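PDB 4CO9: kynurenine formamidase from Bacillus anthracis, which catalyses the zinc-dependent hydrolysis of N-formyl-L-kynurenine to L-kynurenine and formate in tryptophan degradation. Local coordinates for residues Ser12-Gly24 with Ser115-Pro127. Residues are numbered along the deposited sequence; the frame is centred on the assembly and turned at random. Where two conformers were deposited one is given.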
ATOM      1  N   SER C  12       4.167  -9.844  -3.452  1.00  8.18           N
ATOM      2  CA  SER C  12       2.725  -9.653  -3.461  1.00  8.18           C
ATOM      3  C   SER C  12       2.067 -10.417  -4.612  1.00  8.10           C
ATOM      4  O   SER C  12       2.673 -10.623  -5.658  1.00  7.86           O
ATOM      5  CB  SER C  12       2.387  -8.175  -3.608  1.00  8.06           C
ATOM      6  OG  SER C  12       3.023  -7.392  -2.613  1.00  7.98           O
ATOM      7  N   GLN C  13       0.823 -10.837  -4.397  1.00  8.23           N
ATOM      8  CA  GLN C  13       0.025 -11.462  -5.449  1.00  8.45           C
ATOM      9  C   GLN C  13      -0.537 -10.407  -6.411  1.00  8.46           C
ATOM     10  O   GLN C  13      -1.083  -9.409  -5.971  1.00  8.18           O
ATOM     11  CB  GLN C  13      -1.123 -12.260  -4.834  1.00  8.94           C
ATOM     12  CG  GLN C  13      -0.689 -13.469  -4.028  1.00  9.40           C
ATOM     13  CD  GLN C  13      -1.835 -14.301  -3.507  1.00 10.07           C
ATOM     14  OE1 GLN C  13      -2.975 -13.853  -3.452  1.00 10.18           O
ATOM     15  NE2 GLN C  13      -1.540 -15.537  -3.122  1.00 10.25           N
ATOM     16  N   PRO C  14      -0.436 -10.646  -7.728  1.00  8.59           N
ATOM     17  CA  PRO C  14      -1.024  -9.689  -8.653  1.00  8.68           C
ATOM     18  C   PRO C  14      -2.529  -9.591  -8.456  1.00  8.65           C
ATOM     19  O   PRO C  14      -3.204 -10.621  -8.328  1.00  8.26           O
ATOM     20  CB  PRO C  14      -0.698 -10.269 -10.034  1.00  8.88           C
ATOM     21  CG  PRO C  14       0.508 -11.103  -9.819  1.00  9.18           C
ATOM     22  CD  PRO C  14       0.349 -11.685  -8.430  1.00  8.95           C
ATOM     23  N   LEU C  15      -3.023  -8.360  -8.413  1.00  8.42           N
ATOM     24  CA  LEU C  15      -4.426  -8.077  -8.230  1.00  8.70           C
ATOM     25  C   LEU C  15      -5.056  -7.803  -9.591  1.00  9.02           C
ATOM     26  O   LEU C  15      -4.715  -6.833 -10.258  1.00  9.10           O
ATOM     27  CB  LEU C  15      -4.619  -6.873  -7.315  1.00  8.53           C
ATOM     28  CG  LEU C  15      -4.267  -7.066  -5.832  1.00  8.53           C
ATOM     29  CD1 LEU C  15      -4.325  -5.707  -5.133  1.00  8.63           C
ATOM     30  CD2 LEU C  15      -5.214  -8.050  -5.149  1.00  8.32           C
ATOM     31  N   ASN C  16      -5.973  -8.673  -9.978  1.00  9.50           N
ATOM     32  CA  ASN C  16      -6.715  -8.540 -11.220  1.00 10.04           C
ATOM     33  C   ASN C  16      -7.999  -9.369 -11.110  1.00 10.48           C
ATOM     34  O   ASN C  16      -8.214 -10.089 -10.118  1.00  9.72           O
ATOM     35  CB  ASN C  16      -5.874  -8.969 -12.408  1.00 10.34           C
ATOM     36  CG  ASN C  16      -5.320 -10.372 -12.248  1.00 10.86           C
ATOM     37  OD1 ASN C  16      -6.072 -11.341 -12.055  1.00 11.05           O
ATOM     38  ND2 ASN C  16      -4.008 -10.486 -12.277  1.00 10.85           N
ATOM     39  N   ASN C  17      -8.844  -9.274 -12.129  1.00 10.97           N
ATOM     40  CA  ASN C  17     -10.149  -9.908 -12.080  1.00 11.64           C
ATOM     41  C   ASN C  17     -10.105 -11.431 -11.969  1.00 12.18           C
ATOM     42  O   ASN C  17     -11.118 -12.029 -11.637  1.00 12.34           O
ATOM     43  CB  ASN C  17     -11.007  -9.476 -13.276  1.00 12.28           C
ATOM     44  CG  ASN C  17     -11.398  -7.995 -13.231  1.00 12.23           C
ATOM     45  OD1 ASN C  17     -10.963  -7.231 -12.384  1.00 11.94           O
ATOM     46  ND2 ASN C  17     -12.226  -7.590 -14.177  1.00 13.03           N
ATOM     47  N   ASP C  18      -8.952 -12.051 -12.233  1.00 12.18           N
ATOM     48  CA  ASP C  18      -8.801 -13.495 -12.098  1.00 12.85           C
ATOM     49  C   ASP C  18      -8.393 -13.981 -10.710  1.00 11.95           C
ATOM     50  O   ASP C  18      -8.347 -15.187 -10.479  1.00 11.90           O
ATOM     51  CB  ASP C  18      -7.765 -14.008 -13.111  1.00 13.88           C
ATOM     52  CG  ASP C  18      -8.169 -13.731 -14.556  1.00 15.32           C
ATOM     53  OD1 ASP C  18      -9.376 -13.755 -14.854  1.00 16.08           O
ATOM     54  OD2 ASP C  18      -7.265 -13.496 -15.380  1.00 17.67           O
ATOM     55  N   ILE C  19      -8.053 -13.074  -9.798  1.00 11.05           N
ATOM     56  CA  ILE C  19      -7.596 -13.490  -8.479  1.00 10.66           C
ATOM     57  C   ILE C  19      -8.728 -14.158  -7.701  1.00 10.64           C
ATOM     58  O   ILE C  19      -9.883 -13.814  -7.856  1.00  9.85           O
ATOM     59  CB  ILE C  19      -6.992 -12.325  -7.673  1.00 10.62           C
ATOM     60  CG1 ILE C  19      -6.117 -12.884  -6.533  1.00 10.82           C
ATOM     61  CG2 ILE C  19      -8.055 -11.392  -7.147  1.00 10.43           C
ATOM     62  CD1 ILE C  19      -5.297 -11.842  -5.815  1.00 10.65           C
ATOM     63  N   ALA C  20      -8.364 -15.133  -6.882  1.00 11.01           N
ATOM     64  CA  ALA C  20      -9.312 -15.819  -6.016  1.00 11.25           C
ATOM     65  C   ALA C  20      -9.749 -14.934  -4.858  1.00 11.36           C
ATOM     66  O   ALA C  20      -9.088 -13.941  -4.525  1.00 10.84           O
ATOM     67  CB  ALA C  20      -8.693 -17.096  -5.477  1.00 11.47           C
ATOM     68  N   THR C  21     -10.880 -15.291  -4.269  1.00 11.30           N
ATOM     69  CA  THR C  21     -11.365 -14.670  -3.041  1.00 11.63           C
ATOM     70  C   THR C  21     -11.900 -15.756  -2.121  1.00 11.63           C
ATOM     71  O   THR C  21     -12.102 -16.889  -2.547  1.00 11.10           O
ATOM     72  CB  THR C  21     -12.499 -13.674  -3.326  1.00 12.26           C
ATOM     73  OG1 THR C  21     -13.585 -14.348  -3.961  1.00 13.56           O
ATOM     74  CG2 THR C  21     -12.034 -12.537  -4.233  1.00 12.48           C
ATOM     75  N   TRP C  22     -12.167 -15.409  -0.869  1.00 11.96           N
ATOM     76  CA  TRP C  22     -12.886 -16.324   0.024  1.00 12.61           C
ATOM     77  C   TRP C  22     -14.224 -16.666  -0.647  1.00 12.45           C
ATOM     78  O   TRP C  22     -14.796 -15.814  -1.296  1.00 11.32           O
ATOM     79  CB  TRP C  22     -13.112 -15.681   1.392  1.00 13.83           C
ATOM     80  CG  TRP C  22     -11.885 -15.756   2.276  1.00 14.84           C
ATOM     81  CD1 TRP C  22     -10.800 -14.949   2.227  1.00 15.62           C
ATOM     82  CD2 TRP C  22     -11.629 -16.708   3.309  1.00 15.86           C
ATOM     83  NE1 TRP C  22      -9.870 -15.334   3.175  1.00 16.41           N
ATOM     84  CE2 TRP C  22     -10.364 -16.407   3.857  1.00 16.21           C
ATOM     85  CE3 TRP C  22     -12.348 -17.778   3.826  1.00 16.62           C
ATOM     86  CZ2 TRP C  22      -9.793 -17.151   4.898  1.00 17.72           C
ATOM     87  CZ3 TRP C  22     -11.789 -18.517   4.873  1.00 17.54           C
ATOM     88  CH2 TRP C  22     -10.527 -18.199   5.393  1.00 17.53           C
ATOM     89  N   PRO C  23     -14.727 -17.903  -0.488  1.00 12.43           N
ATOM     90  CA  PRO C  23     -15.999 -18.295  -1.095  1.00 11.85           C
ATOM     91  C   PRO C  23     -17.127 -17.325  -0.740  1.00 11.06           C
ATOM     92  O   PRO C  23     -17.315 -16.990   0.433  1.00 10.33           O
ATOM     93  CB  PRO C  23     -16.277 -19.672  -0.482  1.00 12.78           C
ATOM     94  CG  PRO C  23     -14.939 -20.194  -0.103  1.00 12.95           C
ATOM     95  CD  PRO C  23     -14.076 -19.020   0.218  1.00 12.80           C
ATOM     96  N   GLY C  24     -17.807 -16.815  -1.768  1.00 10.21           N
ATOM     97  CA  GLY C  24     -18.935 -15.905  -1.590  1.00 10.04           C
ATOM     98  C   GLY C  24     -18.583 -14.430  -1.362  1.00  9.53           C
ATOM     99  O   GLY C  24     -19.469 -13.598  -1.318  1.00  8.89           O
ATOM    100  N   SER C 115       2.423 -24.401   0.309  1.00 18.35           N
ATOM    101  CA  SER C 115       1.300 -25.340   0.284  1.00 18.51           C
ATOM    102  C   SER C 115       0.349 -25.070  -0.875  1.00 18.61           C
ATOM    103  O   SER C 115      -0.282 -25.994  -1.387  1.00 18.24           O
ATOM    104  CB  SER C 115       0.556 -25.332   1.595  0.50 17.93           C
ATOM    105  OG  SER C 115      -0.571 -26.189   1.525  0.50 17.15           O
ATOM    106  N   HIS C 116       0.238 -23.812  -1.292  1.00 18.82           N
ATOM    107  CA  HIS C 116      -0.746 -23.450  -2.304  1.00 19.36           C
ATOM    108  C   HIS C 116      -0.066 -22.728  -3.467  1.00 20.42           C
ATOM    109  O   HIS C 116       0.288 -23.362  -4.462  1.00 19.52           O
ATOM    110  CB  HIS C 116      -1.883 -22.628  -1.683  1.00 19.13           C
ATOM    111  CG  HIS C 116      -2.994 -22.325  -2.639  1.00 19.34           C
ATOM    112  ND1 HIS C 116      -3.751 -23.310  -3.242  1.00 19.70           N
ATOM    113  CD2 HIS C 116      -3.481 -21.147  -3.093  1.00 19.67           C
ATOM    114  CE1 HIS C 116      -4.647 -22.749  -4.035  1.00 19.91           C
ATOM    115  NE2 HIS C 116      -4.499 -21.438  -3.966  1.00 19.45           N
ATOM    116  N   GLY C 117       0.144 -21.418  -3.338  1.00 20.14           N
ATOM    117  CA  GLY C 117       0.880 -20.665  -4.352  1.00 21.23           C
ATOM    118  C   GLY C 117       0.163 -20.419  -5.676  1.00 21.16           C
ATOM    119  O   GLY C 117       0.800 -20.024  -6.642  1.00 21.63           O
ATOM    120  N   LYS C 118      -1.150 -20.639  -5.726  1.00 21.43           N
ATOM    121  CA  LYS C 118      -1.947 -20.307  -6.912  1.00 21.32           C
ATOM    122  C   LYS C 118      -2.929 -19.185  -6.584  1.00 20.01           C
ATOM    123  O   LYS C 118      -4.014 -19.427  -6.032  1.00 19.00           O
ATOM    124  CB  LYS C 118      -2.691 -21.538  -7.411  1.00 23.58           C
ATOM    125  CG  LYS C 118      -1.756 -22.657  -7.854  1.00 25.33           C
ATOM    126  CD  LYS C 118      -2.494 -23.927  -8.222  1.00 27.39           C
ATOM    127  CE  LYS C 118      -2.834 -24.715  -6.963  1.00 28.92           C
ATOM    128  NZ  LYS C 118      -3.383 -26.062  -7.287  1.00 30.78           N
ATOM    129  N   ALA C 119      -2.545 -17.951  -6.921  1.00 18.97           N
ATOM    130  CA  ALA C 119      -3.299 -16.756  -6.496  1.00 17.88           C
ATOM    131  C   ALA C 119      -4.722 -16.735  -7.071  1.00 17.48           C
ATOM    132  O   ALA C 119      -5.617 -16.102  -6.505  1.00 15.52           O
ATOM    133  CB  ALA C 119      -2.558 -15.483  -6.886  1.00 17.51           C
ATOM    134  N   ASN C 120      -4.916 -17.410  -8.196  1.00 17.88           N
ATOM    135  CA  ASN C 120      -6.188 -17.380  -8.903  1.00 19.43           C
ATOM    136  C   ASN C 120      -7.105 -18.558  -8.538  1.00 18.72           C
ATOM    137  O   ASN C 120      -8.171 -18.716  -9.124  1.00 17.34           O
ATOM    138  CB  ASN C 120      -5.941 -17.278 -10.419  1.00 21.63           C
ATOM    139  CG  ASN C 120      -5.215 -15.976 -10.820  1.00 24.42           C
ATOM    140  OD1 ASN C 120      -5.053 -15.048 -10.012  1.00 27.88           O
ATOM    141  ND2 ASN C 120      -4.791 -15.897 -12.080  1.00 25.86           N
ATOM    142  N   GLU C 121      -6.702 -19.359  -7.549  1.00 19.02           N
ATOM    143  CA  GLU C 121      -7.574 -20.379  -6.972  1.00 19.68           C
ATOM    144  C   GLU C 121      -7.603 -20.245  -5.458  1.00 18.81           C
ATOM    145  O   GLU C 121      -6.589 -19.934  -4.842  1.00 17.64           O
ATOM    146  CB  GLU C 121      -7.074 -21.775  -7.324  1.00 22.23           C
ATOM    147  CG  GLU C 121      -6.984 -22.037  -8.823  1.00 25.09           C
ATOM    148  CD  GLU C 121      -6.446 -23.425  -9.135  1.00 27.38           C
ATOM    149  OE1 GLU C 121      -6.483 -24.295  -8.235  1.00 28.55           O
ATOM    150  OE2 GLU C 121      -5.969 -23.632 -10.275  1.00 29.94           O
ATOM    151  N   PHE C 122      -8.761 -20.495  -4.856  1.00 17.96           N
ATOM    152  CA  PHE C 122      -8.831 -20.544  -3.411  1.00 18.06           C
ATOM    153  C   PHE C 122      -8.594 -21.982  -2.961  1.00 18.21           C
ATOM    154  O   PHE C 122      -9.236 -22.893  -3.468  1.00 17.25           O
ATOM    155  CB  PHE C 122     -10.178 -20.024  -2.915  1.00 18.17           C
ATOM    156  CG  PHE C 122     -10.154 -19.627  -1.476  1.00 18.24           C
ATOM    157  CD1 PHE C 122      -9.548 -18.444  -1.088  1.00 18.43           C
ATOM    158  CD2 PHE C 122     -10.687 -20.462  -0.499  1.00 18.63           C
ATOM    159  CE1 PHE C 122      -9.506 -18.092   0.244  1.00 18.68           C
ATOM    160  CE2 PHE C 122     -10.652 -20.110   0.835  1.00 18.19           C
ATOM    161  CZ  PHE C 122     -10.057 -18.927   1.207  1.00 18.45           C
ATOM    162  N   PRO C 123      -7.663 -22.195  -2.009  1.00 19.18           N
ATOM    163  CA  PRO C 123      -7.366 -23.572  -1.585  1.00 19.96           C
ATOM    164  C   PRO C 123      -8.501 -24.260  -0.826  1.00 20.48           C
ATOM    165  O   PRO C 123      -9.353 -23.605  -0.247  1.00 19.23           O
ATOM    166  CB  PRO C 123      -6.156 -23.407  -0.664  1.00 20.11           C
ATOM    167  CG  PRO C 123      -6.297 -22.029  -0.107  1.00 20.08           C
ATOM    168  CD  PRO C 123      -6.928 -21.205  -1.202  1.00 19.45           C
ATOM    169  N   ASP C 124      -8.493 -25.589  -0.844  1.00 21.76           N
ATOM    170  CA  ASP C 124      -9.464 -26.381  -0.100  1.00 22.98           C
ATOM    171  C   ASP C 124      -8.990 -26.635   1.321  1.00 22.82           C
ATOM    172  O   ASP C 124      -9.801 -26.759   2.228  1.00 23.98           O
ATOM    173  CB  ASP C 124      -9.708 -27.707  -0.824  1.00 25.11           C
ATOM    174  CG  ASP C 124     -10.333 -27.504  -2.189  1.00 26.63           C
ATOM    175  OD1 ASP C 124     -11.340 -26.768  -2.274  1.00 27.19           O
ATOM    176  OD2 ASP C 124      -9.822 -28.079  -3.171  1.00 30.20           O
ATOM    177  N   ILE C 125      -7.675 -26.749   1.503  1.00 22.44           N
ATOM    178  CA  ILE C 125      -7.076 -26.916   2.826  1.00 22.89           C
ATOM    179  C   ILE C 125      -5.732 -26.192   2.853  1.00 21.64           C
ATOM    180  O   ILE C 125      -5.047 -26.122   1.837  1.00 21.33           O
ATOM    181  CB  ILE C 125      -6.872 -28.418   3.168  1.00 24.59           C
ATOM    182  CG1 ILE C 125      -6.387 -28.597   4.609  1.00 26.23           C
ATOM    183  CG2 ILE C 125      -5.891 -29.076   2.210  1.00 25.56           C
ATOM    184  CD1 ILE C 125      -6.430 -30.036   5.088  1.00 27.19           C
ATOM    185  N   ILE C 126      -5.364 -25.657   4.011  1.00 20.60           N
ATOM    186  CA  ILE C 126      -4.038 -25.057   4.193  1.00 20.37           C
ATOM    187  C   ILE C 126      -3.431 -25.498   5.516  1.00 19.47           C
ATOM    188  O   ILE C 126      -4.142 -25.967   6.397  1.00 17.79           O
ATOM    189  CB  ILE C 126      -4.105 -23.513   4.185  1.00 20.58           C
ATOM    190  CG1 ILE C 126      -4.959 -23.008   5.362  1.00 21.24           C
ATOM    191  CG2 ILE C 126      -4.633 -23.022   2.838  1.00 20.97           C
ATOM    192  CD1 ILE C 126      -4.889 -21.512   5.596  1.00 22.14           C
ATOM    193  N   PRO C 127      -2.110 -25.332   5.667  1.00 19.72           N
ATOM    194  CA  PRO C 127      -1.523 -25.506   6.983  1.00 19.62           C
ATOM    195  C   PRO C 127      -1.879 -24.314   7.840  1.00 19.55           C
ATOM    196  O   PRO C 127      -1.733 -23.185   7.394  1.00 21.40           O
ATOM    197  CB  PRO C 127      -0.015 -25.531   6.705  1.00 19.48           C
ATOM    198  CG  PRO C 127       0.116 -25.719   5.237  1.00 20.06           C
ATOM    199  CD  PRO C 127      -1.081 -25.032   4.665  1.00 20.21           C
TER
HETATM  200  O   HOH W   1      -5.179 -15.386  -3.917  1.00 11.44           O
HETATM  201  O   HOH W   2      -2.927 -13.086  -9.566  1.00 21.70           O
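Phe-122 reaches from the 115-127 loop to one face of the Trp-22 indole. Its CB lies 4.2 Å from Ala-20 CB. CG and CD1 then pass Thr-21 O, with CD1 3.3 Å from that oxygen. Along the other edge, CD2 and CE2 meet Pro-23 CD. Pro-23 CD and Trp-22 CA make CH-pi contacts over one face of the ring. Pro-123 CD, from its own loop, lies toward the rim of the opposite face. CE1 lies against the pyrrole part of the indole. The tip, CZ, is 3.4 Å from Trp-22 CD2, over the centre of the indole face. Phe-122 and Trp-22 thus form an edge-to-face pair, with ring planes at 53°. Phe-122 CG stands opposite its own backbone N (chi1 -161°), which carries the ring to the indole.

Nearer the turns, Ala-20 N gives Ala-119 O a nearly straight hydrogen bond of 2.9 Å on a carbonyl lone pair. Water 1 donates to the same oxygen and to Gln-13 OE1. Water 2 bridges Pro-14 O and Asn-120 OD1. Trp-22 binds substrate, and its side chain is about 5 Å from a zinc ion. The contact packs Phe-122 against this substrate-binding indole, beside the binuclear-zinc site of a cyclase-family hydrolase.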